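Local atomic coordinates of metallo-beta-lactamase domain-containing protein (Enterococcus faecalis, PDB entry 2AZ4), a protein that binds two zinc ions in a metallo-beta-lactamase fold and may act as an RNA-binding exonuclease, its function not being established. Residues 59-67 with 74-82; 237-248 with 267-277. One frame throughout, in Å; residues are numbered along the deposited sequence.

Contact 1. Residues 59-67 with 74-82; sequences LVPELKDLY and EYHGAEDKD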
loop_
_atom_site.group_PDB
_atom_site.type_symbol
_atom_site.label_atom_id
_atom_site.label_comp_id
_atom_site.label_asym_id
_atom_site.label_seq_id
_atom_site.Cartn_x
_atom_site.Cartn_y
_atom_site.Cartn_z
ATOM N N LEU A 59 -2.774 -10.874 -16.216
ATOM C CA LEU A 59 -2.404 -10.193 -14.975
ATOM C C LEU A 59 -2.491 -8.668 -15.107
ATOM O O LEU A 59 -2.611 -7.947 -14.116
ATOM C CB LEU A 59 -1.037 -10.664 -14.470
ATOM C CG LEU A 59 -1.014 -12.173 -14.293
ATOM C CD1 LEU A 59 0.417 -12.626 -14.164
ATOM C CD2 LEU A 59 -1.832 -12.593 -13.045
ATOM N N VAL A 60 -2.441 -8.187 -16.346
ATOM C CA VAL A 60 -2.656 -6.775 -16.615
ATOM C C VAL A 60 -3.685 -6.725 -17.741
ATOM O O VAL A 60 -3.806 -7.690 -18.493
ATOM C CB VAL A 60 -1.323 -6.032 -17.010
ATOM C CG1 VAL A 60 -0.261 -6.278 -15.984
ATOM C CG2 VAL A 60 -0.811 -6.471 -18.385
ATOM N N PRO A 61 -4.435 -5.611 -17.856
ATOM C CA PRO A 61 -5.431 -5.565 -18.921
ATOM C C PRO A 61 -4.848 -5.120 -20.261
ATOM O O PRO A 61 -3.804 -4.466 -20.294
ATOM C CB PRO A 61 -6.422 -4.514 -18.403
ATOM C CG PRO A 61 -5.556 -3.538 -17.644
ATOM C CD PRO A 61 -4.440 -4.382 -17.032
ATOM N N GLU A 62 -5.544 -5.460 -21.350
ATOM C CA GLU A 62 -5.302 -4.896 -22.672
ATOM C C GLU A 62 -5.755 -3.456 -22.660
ATOM O O GLU A 62 -6.908 -3.178 -22.326
ATOM C CB GLU A 62 -6.130 -5.652 -23.721
ATOM C CG GLU A 62 -5.718 -7.089 -23.919
ATOM C CD GLU A 62 -4.824 -7.306 -25.160
ATOM O OE1 GLU A 62 -4.649 -8.482 -25.540
ATOM O OE2 GLU A 62 -4.303 -6.332 -25.760
ATOM N N LEU A 63 -4.865 -2.528 -22.999
ATOM C CA LEU A 63 -5.204 -1.111 -22.920
ATOM C C LEU A 63 -4.683 -0.400 -24.151
ATOM O O LEU A 63 -3.581 -0.673 -24.611
ATOM C CB LEU A 63 -4.644 -0.462 -21.647
ATOM C CG LEU A 63 -5.160 -0.881 -20.256
ATOM C CD1 LEU A 63 -4.305 -0.262 -19.129
ATOM C CD2 LEU A 63 -6.610 -0.507 -20.051
ATOM N N LYS A 64 -5.476 0.526 -24.679
ATOM C CA LYS A 64 -5.089 1.198 -25.909
ATOM C C LYS A 64 -4.367 2.475 -25.564
ATOM O O LYS A 64 -4.872 3.271 -24.771
ATOM C CB LYS A 64 -6.322 1.486 -26.776
ATOM C CG LYS A 64 -6.012 2.233 -28.067
ATOM C CD LYS A 64 -7.308 2.651 -28.765
ATOM C CE LYS A 64 -7.062 3.776 -29.765
ATOM N NZ LYS A 64 -6.577 5.040 -29.116
ATOM N N ASP A 65 -3.196 2.668 -26.178
ATOM C CA ASP A 65 -2.425 3.915 -26.089
ATOM C C ASP A 65 -2.216 4.401 -24.650
ATOM O O ASP A 65 -2.470 5.558 -24.322
ATOM C CB ASP A 65 -3.066 5.008 -26.951
ATOM C CG ASP A 65 -2.836 4.792 -28.446
ATOM O OD1 ASP A 65 -1.688 4.484 -28.868
ATOM O OD2 ASP A 65 -3.810 4.940 -29.215
ATOM N N LEU A 66 -1.775 3.487 -23.798
ATOM C CA LEU A 66 -1.446 3.780 -22.419
ATOM C C LEU A 66 -0.080 3.193 -22.043
ATOM O O LEU A 66 0.696 3.830 -21.322
ATOM C CB LEU A 66 -2.561 3.287 -21.476
ATOM C CG LEU A 66 -2.581 3.883 -20.053
ATOM C CD1 LEU A 66 -2.961 5.353 -20.010
ATOM C CD2 LEU A 66 -3.463 3.093 -19.088
ATOM N N TYR A 67 0.237 1.997 -22.531
ATOM C CA TYR A 67 1.527 1.403 -22.176
ATOM C C TYR A 67 2.635 2.070 -22.991
ATOM O O TYR A 67 2.375 2.576 -24.077
ATOM C CB TYR A 67 1.547 -0.117 -22.360
ATOM C CG TYR A 67 0.595 -0.874 -21.462
ATOM C CD1 TYR A 67 0.697 -0.794 -20.060
ATOM C CD2 TYR A 67 -0.396 -1.681 -22.000
ATOM C CE1 TYR A 67 -0.179 -1.492 -19.249
ATOM C CE2 TYR A 67 -1.282 -2.386 -21.182
ATOM C CZ TYR A 67 -1.165 -2.290 -19.820
ATOM O OH TYR A 67 -2.025 -3.003 -19.011
ATOM N N GLU A 74 1.122 -4.504 -28.783
ATOM C CA GLU A 74 0.117 -4.099 -29.769
ATOM C C GLU A 74 -1.281 -4.339 -29.206
ATOM O O GLU A 74 -1.664 -5.489 -28.954
ATOM C CB GLU A 74 0.303 -4.864 -31.091
ATOM C CG GLU A 74 -0.409 -4.186 -32.281
ATOM C CD GLU A 74 0.112 -4.644 -33.647
ATOM O OE1 GLU A 74 0.622 -5.790 -33.761
ATOM O OE2 GLU A 74 0.007 -3.840 -34.611
ATOM N N TYR A 75 -2.022 -3.252 -28.987
ATOM C CA TYR A 75 -3.376 -3.349 -28.445
ATOM C C TYR A 75 -4.348 -4.021 -29.396
ATOM O O TYR A 75 -4.443 -3.642 -30.563
ATOM C CB TYR A 75 -3.951 -1.986 -28.064
ATOM C CG TYR A 75 -5.409 -2.068 -27.650
ATOM C CD1 TYR A 75 -5.771 -2.501 -26.375
ATOM C CD2 TYR A 75 -6.421 -1.743 -28.541
ATOM C CE1 TYR A 75 -7.102 -2.593 -25.999
ATOM C CE2 TYR A 75 -7.742 -1.838 -28.182
ATOM C CZ TYR A 75 -8.079 -2.254 -26.913
ATOM O OH TYR A 75 -9.405 -2.325 -26.565
ATOM N N HIS A 76 -5.076 -4.992 -28.858
ATOM C CA HIS A 76 -6.227 -5.577 -29.537
ATOM C C HIS A 76 -7.444 -5.639 -28.621
ATOM O O HIS A 76 -7.388 -6.145 -27.487
ATOM C CB HIS A 76 -5.865 -6.935 -30.153
ATOM C CG HIS A 76 -4.812 -6.824 -31.215
ATOM N ND1 HIS A 76 -4.924 -5.949 -32.278
ATOM C CD2 HIS A 76 -3.601 -7.417 -31.341
ATOM C CE1 HIS A 76 -3.839 -6.032 -33.031
ATOM N NE2 HIS A 76 -3.022 -6.919 -32.487
ATOM N N GLY A 77 -8.537 -5.065 -29.104
ATOM C CA GLY A 77 -9.762 -5.013 -28.325
ATOM C C GLY A 77 -10.761 -4.090 -28.974
ATOM O O GLY A 77 -10.565 -3.650 -30.107
ATOM N N ALA A 78 -11.820 -3.780 -28.232
ATOM C CA ALA A 78 -12.965 -3.046 -28.761
ATOM C C ALA A 78 -12.770 -1.533 -28.791
ATOM O O ALA A 78 -13.540 -0.832 -29.451
ATOM C CB ALA A 78 -14.229 -3.397 -27.956
ATOM N N GLU A 79 -11.763 -1.029 -28.067
ATOM C CA GLU A 79 -11.590 0.421 -27.902
ATOM C C GLU A 79 -11.394 1.124 -29.245
ATOM O O GLU A 79 -10.485 0.786 -30.003
ATOM C CB GLU A 79 -10.472 0.769 -26.899
ATOM C CG GLU A 79 -10.278 2.271 -26.673
ATOM C CD GLU A 79 -11.515 2.967 -26.126
ATOM O OE1 GLU A 79 -11.751 2.906 -24.900
ATOM O OE2 GLU A 79 -12.249 3.598 -26.915
ATOM N N ASP A 80 -12.271 2.086 -29.523
ATOM C CA ASP A 80 -12.361 2.719 -30.840
ATOM C C ASP A 80 -12.232 4.235 -30.808
ATOM O O ASP A 80 -12.425 4.885 -31.837
ATOM C CB ASP A 80 -13.675 2.326 -31.571
ATOM C CG ASP A 80 -14.955 2.647 -30.765
ATOM O OD1 ASP A 80 -14.886 3.217 -29.646
ATOM O OD2 ASP A 80 -16.060 2.314 -31.267
ATOM N N LYS A 81 -11.909 4.788 -29.639
ATOM C CA LYS A 81 -11.757 6.232 -29.462
ATOM C C LYS A 81 -10.316 6.603 -29.170
ATOM O O LYS A 81 -9.611 5.880 -28.472
ATOM C CB LYS A 81 -12.652 6.756 -28.313
ATOM C CG LYS A 81 -14.145 6.552 -28.534
ATOM C CD LYS A 81 -15.001 7.368 -27.546
ATOM C CE LYS A 81 -16.466 7.498 -28.029
ATOM N NZ LYS A 81 -16.664 8.419 -29.230
ATOM N N ASP A 82 -9.900 7.744 -29.715
ATOM C CA ASP A 82 -8.636 8.389 -29.367
ATOM C C ASP A 82 -8.932 9.454 -28.327
ATOM O O ASP A 82 -10.002 10.075 -28.351
ATOM C CB ASP A 82 -7.999 9.048 -30.586
ATOM C CG ASP A 82 -7.451 8.043 -31.581
ATOM O OD1 ASP A 82 -7.232 6.866 -31.222
ATOM O OD2 ASP A 82 -7.239 8.437 -32.741
HETATM O O HOH W 1 -7.555 5.133 -26.545
#

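Contact 2. Residues 237-248 with 267-277; sequences EEDLVQHLVRLE and RFAKIIEKSPR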
loop_
_atom_site.group_PDB
_atom_site.type_symbol
_atom_site.label_atom_id
_atom_site.label_comp_id
_atom_site.label_asym_id
_atom_site.label_seq_id
_atom_site.Cartn_x
_atom_site.Cartn_y
_atom_site.Cartn_z
ATOM N N GLU A 237 -3.507 1.590 15.716
ATOM C CA GLU A 237 -2.069 1.887 15.681
ATOM C C GLU A 237 -1.544 2.385 17.047
ATOM O O GLU A 237 -0.472 1.966 17.512
ATOM C CB GLU A 237 -1.753 2.908 14.583
ATOM C CG GLU A 237 -1.908 2.356 13.177
ATOM C CD GLU A 237 -0.678 1.607 12.650
ATOM O OE1 GLU A 237 0.359 1.516 13.355
ATOM O OE2 GLU A 237 -0.750 1.124 11.498
ATOM N N GLU A 238 -2.307 3.267 17.686
ATOM C CA GLU A 238 -1.991 3.735 19.039
ATOM C C GLU A 238 -1.914 2.596 20.055
ATOM O O GLU A 238 -1.020 2.581 20.898
ATOM C CB GLU A 238 -3.012 4.782 19.513
ATOM C CG GLU A 238 -2.713 5.398 20.914
ATOM C CD GLU A 238 -1.338 6.078 21.024
ATOM O OE1 GLU A 238 -0.828 6.592 19.994
ATOM O OE2 GLU A 238 -0.766 6.107 22.151
ATOM N N ASP A 239 -2.876 1.672 19.980
ATOM C CA ASP A 239 -2.900 0.478 20.808
ATOM C C ASP A 239 -1.665 -0.395 20.521
ATOM O O ASP A 239 -1.047 -0.923 21.444
ATOM C CB ASP A 239 -4.195 -0.304 20.557
ATOM C CG ASP A 239 -4.407 -1.446 21.552
ATOM O OD1 ASP A 239 -4.170 -1.255 22.757
ATOM O OD2 ASP A 239 -4.817 -2.550 21.139
ATOM N N LEU A 240 -1.305 -0.543 19.243
ATOM C CA LEU A 240 -0.099 -1.286 18.872
ATOM C C LEU A 240 1.152 -0.759 19.606
ATOM O O LEU A 240 1.922 -1.552 20.179
ATOM C CB LEU A 240 0.110 -1.249 17.353
ATOM C CG LEU A 240 1.205 -2.178 16.814
ATOM C CD1 LEU A 240 0.780 -2.744 15.489
ATOM C CD2 LEU A 240 2.558 -1.436 16.684
ATOM N N VAL A 241 1.353 0.562 19.597
ATOM C CA VAL A 241 2.565 1.140 20.224
ATOM C C VAL A 241 2.575 0.993 21.761
ATOM O O VAL A 241 3.641 0.775 22.343
ATOM C CB VAL A 241 2.839 2.604 19.808
ATOM C CG1 VAL A 241 4.133 3.114 20.479
ATOM C CG2 VAL A 241 3.015 2.670 18.310
ATOM N N GLN A 242 1.407 1.094 22.393
ATOM C CA GLN A 242 1.277 0.863 23.852
ATOM C C GLN A 242 1.645 -0.566 24.239
ATOM O O GLN A 242 2.317 -0.796 25.258
ATOM C CB GLN A 242 -0.143 1.205 24.328
ATOM C CG GLN A 242 -0.496 2.712 24.114
ATOM C CD GLN A 242 0.346 3.617 24.986
ATOM O OE1 GLN A 242 1.030 4.511 24.497
ATOM N NE2 GLN A 242 0.311 3.378 26.280
ATOM N N HIS A 243 1.228 -1.524 23.410
ATOM C CA HIS A 243 1.638 -2.917 23.568
ATOM C C HIS A 243 3.161 -3.075 23.438
ATOM O O HIS A 243 3.791 -3.754 24.255
ATOM C CB HIS A 243 0.902 -3.820 22.563
ATOM C CG HIS A 243 -0.440 -4.286 23.033
ATOM N ND1 HIS A 243 -0.594 -5.161 24.089
ATOM C CD2 HIS A 243 -1.689 -4.044 22.561
ATOM C CE1 HIS A 243 -1.879 -5.418 24.267
ATOM N NE2 HIS A 243 -2.565 -4.758 23.350
ATOM N N LEU A 244 3.752 -2.436 22.434
ATOM C CA LEU A 244 5.214 -2.431 22.281
ATOM C C LEU A 244 5.909 -1.865 23.528
ATOM O O LEU A 244 6.890 -2.441 23.999
ATOM C CB LEU A 244 5.633 -1.655 21.034
ATOM C CG LEU A 244 7.134 -1.707 20.710
ATOM C CD1 LEU A 244 7.340 -1.907 19.224
ATOM C CD2 LEU A 244 7.828 -0.413 21.169
ATOM N N VAL A 245 5.389 -0.752 24.058
ATOM C CA VAL A 245 5.902 -0.164 25.298
ATOM C C VAL A 245 5.823 -1.175 26.430
ATOM O O VAL A 245 6.825 -1.422 27.114
ATOM C CB VAL A 245 5.173 1.152 25.723
ATOM C CG1 VAL A 245 5.658 1.601 27.123
ATOM C CG2 VAL A 245 5.390 2.275 24.712
ATOM N N ARG A 246 4.638 -1.744 26.632
ATOM C CA ARG A 246 4.441 -2.794 27.634
ATOM C C ARG A 246 5.476 -3.921 27.472
ATOM O O ARG A 246 6.112 -4.339 28.439
ATOM C CB ARG A 246 3.033 -3.393 27.548
ATOM C CG ARG A 246 2.810 -4.559 28.578
ATOM C CD ARG A 246 1.444 -5.206 28.454
ATOM N NE ARG A 246 1.184 -5.649 27.083
ATOM C CZ ARG A 246 1.569 -6.817 26.564
ATOM N NH1 ARG A 246 2.240 -7.707 27.295
ATOM N NH2 ARG A 246 1.284 -7.092 25.298
ATOM N N LEU A 247 5.639 -4.401 26.250
ATOM C CA LEU A 247 6.588 -5.480 26.001
ATOM C C LEU A 247 8.020 -5.094 26.399
ATOM O O LEU A 247 8.760 -5.943 26.905
ATOM C CB LEU A 247 6.528 -5.971 24.538
ATOM C CG LEU A 247 5.295 -6.779 24.103
ATOM C CD1 LEU A 247 5.209 -6.854 22.583
ATOM C CD2 LEU A 247 5.288 -8.180 24.694
ATOM N N GLU A 248 8.402 -3.832 26.170
ATOM C CA GLU A 248 9.716 -3.356 26.590
ATOM C C GLU A 248 9.868 -3.326 28.121
ATOM O O GLU A 248 10.868 -3.800 28.672
ATOM C CB GLU A 248 10.035 -2.004 25.967
ATOM C CG GLU A 248 10.276 -2.063 24.445
ATOM C CD GLU A 248 10.877 -0.768 23.903
ATOM O OE1 GLU A 248 11.593 -0.068 24.640
ATOM O OE2 GLU A 248 10.654 -0.445 22.732
ATOM N N ARG A 267 4.067 4.417 11.808
ATOM C CA ARG A 267 4.250 3.443 12.875
ATOM C C ARG A 267 5.693 3.518 13.390
ATOM O O ARG A 267 5.915 3.552 14.597
ATOM C CB ARG A 267 3.898 2.012 12.438
ATOM C CG ARG A 267 4.092 0.979 13.553
ATOM C CD ARG A 267 3.676 -0.458 13.172
ATOM N NE ARG A 267 2.274 -0.541 12.751
ATOM C CZ ARG A 267 1.705 -1.644 12.262
ATOM N NH1 ARG A 267 2.412 -2.766 12.168
ATOM N NH2 ARG A 267 0.432 -1.628 11.862
ATOM N N PHE A 268 6.672 3.555 12.482
ATOM C CA PHE A 268 8.078 3.729 12.908
ATOM C C PHE A 268 8.273 5.006 13.707
ATOM O O PHE A 268 8.846 4.972 14.805
ATOM C CB PHE A 268 9.019 3.685 11.715
ATOM C CG PHE A 268 9.250 2.306 11.195
ATOM C CD1 PHE A 268 10.279 1.503 11.736
ATOM C CD2 PHE A 268 8.435 1.776 10.183
ATOM C CE1 PHE A 268 10.519 0.208 11.246
ATOM C CE2 PHE A 268 8.657 0.468 9.694
ATOM C CZ PHE A 268 9.704 -0.318 10.218
ATOM N N ALA A 269 7.753 6.112 13.176
ATOM C CA ALA A 269 7.738 7.397 13.882
ATOM C C ALA A 269 7.153 7.311 15.287
ATOM O O ALA A 269 7.739 7.845 16.248
ATOM C CB ALA A 269 7.033 8.480 13.035
ATOM N N LYS A 270 6.007 6.643 15.428
ATOM C CA LYS A 270 5.374 6.475 16.753
ATOM C C LYS A 270 6.181 5.622 17.701
ATOM O O LYS A 270 6.244 5.895 18.915
ATOM C CB LYS A 270 3.959 5.884 16.642
ATOM C CG LYS A 270 2.991 6.734 15.840
ATOM C CD LYS A 270 2.685 8.068 16.560
ATOM C CE LYS A 270 2.164 9.138 15.598
ATOM N NZ LYS A 270 1.424 10.229 16.324
ATOM N N ILE A 271 6.768 4.553 17.175
ATOM C CA ILE A 271 7.634 3.717 17.994
ATOM C C ILE A 271 8.791 4.559 18.560
ATOM O O ILE A 271 9.059 4.523 19.761
ATOM C CB ILE A 271 8.104 2.430 17.225
ATOM C CG1 ILE A 271 6.913 1.488 17.048
ATOM C CG2 ILE A 271 9.239 1.711 17.974
ATOM C CD1 ILE A 271 7.113 0.432 15.979
ATOM N N ILE A 272 9.460 5.315 17.694
ATOM C CA ILE A 272 10.524 6.237 18.101
ATOM C C ILE A 272 10.059 7.218 19.190
ATOM O O ILE A 272 10.781 7.470 20.167
ATOM C CB ILE A 272 11.066 6.989 16.856
ATOM C CG1 ILE A 272 11.761 5.996 15.921
ATOM C CG2 ILE A 272 12.005 8.122 17.242
ATOM C CD1 ILE A 272 12.165 6.585 14.586
ATOM N N GLU A 273 8.842 7.740 19.029
ATOM C CA GLU A 273 8.236 8.710 19.963
ATOM C C GLU A 273 8.066 8.111 21.359
ATOM O O GLU A 273 8.402 8.760 22.356
ATOM C CB GLU A 273 6.885 9.211 19.417
ATOM C CG GLU A 273 6.203 10.353 20.191
ATOM C CD GLU A 273 4.700 10.490 19.863
ATOM O OE1 GLU A 273 4.299 10.175 18.714
ATOM O OE2 GLU A 273 3.914 10.922 20.758
ATOM N N LYS A 274 7.584 6.871 21.433
ATOM C CA LYS A 274 7.134 6.310 22.703
ATOM C C LYS A 274 8.045 5.238 23.327
ATOM O O LYS A 274 7.946 4.948 24.516
ATOM C CB LYS A 274 5.706 5.775 22.542
ATOM C CG LYS A 274 4.682 6.874 22.253
ATOM C CD LYS A 274 3.316 6.546 22.860
ATOM C CE LYS A 274 2.393 7.738 22.805
ATOM N NZ LYS A 274 1.688 7.852 21.493
ATOM N N SER A 275 8.917 4.641 22.517
ATOM C CA SER A 275 9.774 3.554 22.979
ATOM C C SER A 275 10.645 3.958 24.180
ATOM O O SER A 275 11.420 4.922 24.078
ATOM C CB SER A 275 10.655 3.065 21.815
ATOM O OG SER A 275 11.509 2.026 22.246
ATOM N N PRO A 276 10.505 3.248 25.333
ATOM C CA PRO A 276 11.371 3.568 26.477
ATOM C C PRO A 276 12.854 3.416 26.134
ATOM O O PRO A 276 13.661 4.256 26.563
ATOM C CB PRO A 276 10.970 2.530 27.533
ATOM C CG PRO A 276 9.597 2.089 27.143
ATOM C CD PRO A 276 9.577 2.144 25.649
ATOM N N ARG A 277 13.201 2.375 25.367
ATOM C CA ARG A 277 14.592 2.179 24.908
ATOM C C ARG A 277 14.850 3.011 23.669
ATOM O O ARG A 277 13.952 3.184 22.841
ATOM C CB ARG A 277 14.866 0.715 24.534
ATOM C CG ARG A 277 14.866 -0.269 25.673
ATOM C CD ARG A 277 15.173 -1.632 25.126
ATOM N NE ARG A 277 15.023 -2.688 26.118
ATOM C CZ ARG A 277 15.669 -3.852 26.073
ATOM N NH1 ARG A 277 16.504 -4.133 25.069
ATOM N NH2 ARG A 277 15.473 -4.741 27.028
HETATM O O HOH W 2 13.199 -2.595 28.102
#

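Contact 1. Residues 59-67 with 74-82
Lys64 lies across Tyr75 and then runs on to Asp82. Lys64 CB sits over the centre of the Tyr75 ring, 3.7 Å from the centroid and 12° off the ring normal, a CH-pi contact, while the carbonyl carbon (C) of Glu62 meets the edge of the same ring. Beyond CB the lysine chain stays extended, passes Glu79 CG, and turns only at its last torsion (chi4 -64°), which brings the ammonium among several acceptors. Lys64 NZ forms salt bridges with Asp82 OD1 at 2.9 Å and Asp65 OD2 at 2.8 Å, each through the anti lone pair of the oxygen. Lys64 NZ also reaches Lys81 O at 3.2 Å and a water that donates to the same carbonyl; four acceptors for three N-H groups cannot each have a hydrogen of their own. The ammonium probably offsets the repulsion between the two carboxylates. Tyr75 OH accepts from Glu79 N at 3.1 Å, and Glu79 OE2 in turn accepts from Lys81 N. At the other end His76 N points straight at Glu62 OE2, but the bond is weak at 3.5 Å; Tyr73 OH is the stronger partner of that oxygen. A lysine-centred salt-bridge network thus ties together two arms of the long surface loop between helix 51-56 and strand 85-89.

Contact 2. Residues 237-248 with 267-277
Arg267 grips Glu237 side-on, the first of two salt bridges between helix 237-248 and residues 267-277: Arg267 NE reaches Glu237 OE1 at 2.9 Å and NH2 reaches OE2 at 3.0 Å, with the carboxylate and guanidinium planes 47° apart. NE meets OE1 on its syn side, whereas NH2 approaches OE2 from above the carboxylate plane. Leu240 CD1 rests 3.5 Å above the guanidinium plane of Arg267, a methyl over the centre of that face. Other residues share the pair, Arg191 and Asn264 binding Glu237 OE2 and Asp349 forming a salt bridge with Arg267 NH1. On the exposed side, Lys274 NZ meets Glu238 OE2 at 3.1 Å through the syn lone pair, with a weaker bond to OE1.

A third carboxylate bonds to backbone instead. Extended beyond CG (chi2 -168°), Glu248 reaches Arg277 N with OE1 at 3.0 Å, nearly along the C-O axis, while its OE2 lies 2.7 Å from Ser275 OG. A water links Glu248 O to Arg277 NE, and the Arg277 guanidinium itself donates to Arg254 O and Tyr328 O.

Apolar contacts run along the seam: Leu244 CD1 meets Ile271 CD1, Val241 CG2 faces Ile271 CG1 and abuts Lys270 CB, and Val245 CG1 touches Pro276 CG. Lys274 is a knob in the hole formed by Glu238, Val241, Gln242 and Val245, with Lys274 CB 3.7 Å from Val241 CG1.

The axes of segments 237-248 and 267-274 approach to 9.9 Å and cross at -42°. Leu244 and Ile271 also lie on Leu329 of strand 328-331. Helix 265-274 is the crossover of a beta-alpha-beta unit, joining parallel strands 256-260 and 278-282, and helix 237-249 packs beside it on the six-stranded parallel sheet.

How the contacts relate
Contact 1 and contact 2 lie on opposite sides of the chain's centre, their own centres about 48 Å apart, and share no helix or strand. Contact 1 is a surface contact within one loop, without regular secondary structure on either side; contact 2 is partly buried and joins two helices packed on the six-stranded parallel sheet. Both use acidic and basic side chains, but to different ends. In contact 1 a single ammonium gathers carboxylates and a carbonyl near solvent. In contact 2 the charged pairs flank an apolar seam, and the side chain of the buried Glu237 is about 11 Å from a bound zinc ion, whereas contact 1 lies away from the zinc sites.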